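Local coordinates for phospholipase C-beta (PLC-beta) (Sepia officinalis, PDB 3QR0), which belongs to the phospholipase C-beta family, multidomain proteins that join a PH domain, EF-hand-like modules, a TIM-barrel core that binds calcium here, and a C2 domain, at residues Q666-V671 and I691-G696. Residues are numbered along the deposited sequence; the frame is centred on the assembly and turned at random.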
ATOM      1  N   GLN A 666     -13.278 -23.128   8.981  1.00 39.16           N
ATOM      2  CA  GLN A 666     -13.758 -23.685   7.714  1.00 39.15           C
ATOM      3  C   GLN A 666     -14.751 -22.735   7.057  1.00 38.02           C
ATOM      4  O   GLN A 666     -15.946 -22.784   7.352  1.00 39.25           O
ATOM      5  CB  GLN A 666     -14.410 -25.062   7.914  1.00 40.33           C
ATOM      6  CG  GLN A 666     -13.421 -26.215   7.953  1.00 41.70           C
ATOM      7  CD  GLN A 666     -14.092 -27.576   7.936  1.00 44.02           C
ATOM      8  OE1 GLN A 666     -15.281 -27.705   8.237  1.00 46.21           O
ATOM      9  NE2 GLN A 666     -13.331 -28.601   7.576  1.00 45.73           N
ATOM     10  N   ILE A 667     -14.251 -21.886   6.164  1.00 35.81           N
ATOM     11  CA  ILE A 667     -15.089 -20.944   5.420  1.00 34.43           C
ATOM     12  C   ILE A 667     -15.388 -21.455   4.012  1.00 33.67           C
ATOM     13  O   ILE A 667     -14.723 -22.366   3.513  1.00 33.72           O
ATOM     14  CB  ILE A 667     -14.429 -19.543   5.308  1.00 33.46           C
ATOM     15  CG1 ILE A 667     -13.086 -19.617   4.568  1.00 32.92           C
ATOM     16  CG2 ILE A 667     -14.232 -18.937   6.689  1.00 32.88           C
ATOM     17  CD1 ILE A 667     -12.655 -18.304   3.959  1.00 31.98           C
ATOM     18  N   SER A 668     -16.405 -20.867   3.392  1.00 32.68           N
ATOM     19  CA  SER A 668     -16.674 -21.053   1.972  1.00 31.95           C
ATOM     20  C   SER A 668     -16.186 -19.792   1.265  1.00 30.57           C
ATOM     21  O   SER A 668     -16.437 -18.687   1.744  1.00 30.34           O
ATOM     22  CB  SER A 668     -18.167 -21.262   1.729  1.00 32.66           C
ATOM     23  OG  SER A 668     -18.637 -22.393   2.444  1.00 33.13           O
ATOM     24  N   SER A 669     -15.477 -19.946   0.151  1.00 29.36           N
ATOM     25  CA  SER A 669     -14.845 -18.802  -0.510  1.00 27.85           C
ATOM     26  C   SER A 669     -14.992 -18.805  -2.021  1.00 27.54           C
ATOM     27  O   SER A 669     -15.269 -19.834  -2.635  1.00 27.64           O
ATOM     28  CB  SER A 669     -13.357 -18.754  -0.169  1.00 27.33           C
ATOM     29  OG  SER A 669     -12.655 -19.815  -0.792  1.00 27.00           O
ATOM     30  N   TYR A 670     -14.800 -17.625  -2.605  1.00 26.55           N
ATOM     31  CA  TYR A 670     -14.642 -17.483  -4.043  1.00 26.43           C
ATOM     32  C   TYR A 670     -13.635 -16.379  -4.347  1.00 25.23           C
ATOM     33  O   TYR A 670     -13.261 -15.594  -3.468  1.00 24.59           O
ATOM     34  CB  TYR A 670     -15.990 -17.217  -4.736  1.00 26.93           C
ATOM     35  CG  TYR A 670     -16.704 -15.949  -4.311  1.00 27.32           C
ATOM     36  CD1 TYR A 670     -16.356 -14.714  -4.852  1.00 27.60           C
ATOM     37  CD2 TYR A 670     -17.749 -15.988  -3.390  1.00 28.80           C
ATOM     38  CE1 TYR A 670     -17.014 -13.548  -4.475  1.00 27.45           C
ATOM     39  CE2 TYR A 670     -18.420 -14.823  -3.009  1.00 28.61           C
ATOM     40  CZ  TYR A 670     -18.047 -13.608  -3.556  1.00 28.60           C
ATOM     41  OH  TYR A 670     -18.691 -12.448  -3.178  1.00 28.18           O
ATOM     42  N   VAL A 671     -13.198 -16.340  -5.598  1.00 24.97           N
ATOM     43  CA  VAL A 671     -12.196 -15.389  -6.046  1.00 24.06           C
ATOM     44  C   VAL A 671     -12.717 -14.633  -7.257  1.00 24.35           C
ATOM     45  O   VAL A 671     -13.367 -15.213  -8.135  1.00 25.14           O
ATOM     46  CB  VAL A 671     -10.876 -16.092  -6.398  1.00 23.86           C
ATOM     47  CG1 VAL A 671      -9.798 -15.064  -6.801  1.00 22.61           C
ATOM     48  CG2 VAL A 671     -10.408 -16.948  -5.220  1.00 23.43           C
ATOM     49  N   ILE A 691     -17.667 -21.461  -5.873  1.00 31.17           N
ATOM     50  CA  ILE A 691     -17.478 -21.458  -4.433  1.00 31.45           C
ATOM     51  C   ILE A 691     -16.914 -22.801  -3.984  1.00 32.12           C
ATOM     52  O   ILE A 691     -17.433 -23.851  -4.351  1.00 32.78           O
ATOM     53  CB  ILE A 691     -18.798 -21.196  -3.692  1.00 31.94           C
ATOM     54  CG1 ILE A 691     -19.205 -19.727  -3.851  1.00 31.73           C
ATOM     55  CG2 ILE A 691     -18.661 -21.559  -2.209  1.00 32.15           C
ATOM     56  CD1 ILE A 691     -20.672 -19.466  -3.575  1.00 32.17           C
ATOM     57  N   ILE A 692     -15.848 -22.766  -3.194  1.00 31.89           N
ATOM     58  CA  ILE A 692     -15.373 -23.973  -2.539  1.00 32.78           C
ATOM     59  C   ILE A 692     -15.871 -23.912  -1.106  1.00 33.47           C
ATOM     60  O   ILE A 692     -15.549 -22.975  -0.368  1.00 32.76           O
ATOM     61  CB  ILE A 692     -13.844 -24.106  -2.606  1.00 32.37           C
ATOM     62  CG1 ILE A 692     -13.387 -24.213  -4.067  1.00 32.43           C
ATOM     63  CG2 ILE A 692     -13.385 -25.333  -1.832  1.00 32.69           C
ATOM     64  CD1 ILE A 692     -13.881 -25.482  -4.783  1.00 33.56           C
ATOM     65  N   GLU A 693     -16.678 -24.898  -0.728  1.00 34.94           N
ATOM     66  CA  GLU A 693     -17.376 -24.887   0.552  1.00 35.96           C
ATOM     67  C   GLU A 693     -16.534 -25.502   1.667  1.00 35.91           C
ATOM     68  O   GLU A 693     -15.825 -26.488   1.448  1.00 36.32           O
ATOM     69  CB  GLU A 693     -18.704 -25.648   0.434  1.00 37.31           C
ATOM     70  CG  GLU A 693     -19.694 -25.002  -0.529  1.00 39.05           C
ATOM     71  CD  GLU A 693     -21.044 -25.698  -0.566  1.00 43.04           C
ATOM     72  OE1 GLU A 693     -21.108 -26.920  -0.292  1.00 44.80           O
ATOM     73  OE2 GLU A 693     -22.046 -25.018  -0.890  1.00 45.78           O
ATOM     74  N   ASN A 694     -16.630 -24.907   2.855  1.00 35.63           N
ATOM     75  CA  ASN A 694     -16.073 -25.465   4.092  1.00 35.66           C
ATOM     76  C   ASN A 694     -14.609 -25.883   3.969  1.00 35.04           C
ATOM     77  O   ASN A 694     -14.228 -26.993   4.341  1.00 35.27           O
ATOM     78  CB  ASN A 694     -16.932 -26.640   4.580  1.00 37.00           C
ATOM     79  CG  ASN A 694     -18.396 -26.254   4.801  1.00 38.16           C
ATOM     80  OD1 ASN A 694     -19.302 -27.002   4.443  1.00 41.52           O
ATOM     81  ND2 ASN A 694     -18.626 -25.090   5.390  1.00 38.25           N
ATOM     82  N   ASN A 695     -13.798 -24.978   3.434  1.00 33.83           N
ATOM     83  CA  ASN A 695     -12.357 -25.183   3.340  1.00 33.28           C
ATOM     84  C   ASN A 695     -11.653 -23.835   3.364  1.00 32.26           C
ATOM     85  O   ASN A 695     -11.669 -23.101   2.379  1.00 32.11           O
ATOM     86  CB  ASN A 695     -12.005 -25.963   2.067  1.00 33.28           C
ATOM     87  CG  ASN A 695     -10.552 -26.437   2.042  1.00 32.68           C
ATOM     88  OD1 ASN A 695      -9.735 -26.048   2.882  1.00 31.67           O
ATOM     89  ND2 ASN A 695     -10.227 -27.279   1.064  1.00 29.67           N
ATOM     90  N   GLY A 696     -11.059 -23.510   4.507  1.00 32.06           N
ATOM     91  CA  GLY A 696     -10.274 -22.294   4.659  1.00 31.24           C
ATOM     92  C   GLY A 696      -8.781 -22.537   4.537  1.00 31.04           C
ATOM     93  O   GLY A 696      -8.001 -21.587   4.592  1.00 30.45           O
TER
HETATM   94  O   HOH W   1     -13.121 -22.181   0.429  1.00 32.61           O
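S669 and I692 face each other as a hydrogen-bonded antiparallel pair: I692 N donates a hydrogen bond to S669 O at 3.0 Å, nearly along the C=O axis, and S669 N donates one to I692 O at 3.1 Å from above the carbonyl plane. S668, followed outward, shows why a small hydroxyl residue suits the preceding position. Its CB lies near I692 O and E693 CA, with I691 CG2 at 4.0 Å; with OG anti to the carbonyl carbon (chi1 -59°), the tip passes E693 CA (3.4 Å) and accepts a hydrogen bond from N694 N at 3.2 Å. Serine thus grips a backbone N-H where the chain bends, N694 having left-handed backbone angles (phi 50°, psi 49°), a conformation asparagine tolerates well. I667 O then accepts a hydrogen bond from N695 N at 2.8 Å, in the carbonyl plane. A water joins S669 OG to I692 O and N695 O, while S669 OG also bonds Y701 OH. Q666 crosses N694 at about a right angle, its CD packing 3.6 Å from N694 O, and Y670 lies alongside I691, CD2 to CG1 4.0 Å. Within the C2 domain, the loop after strand 686-688 thereby continues along the start of strand 669-676, whose other neighbour is strand 718-725; Q666 reaches over to helix 185-198 of the EF-hand region.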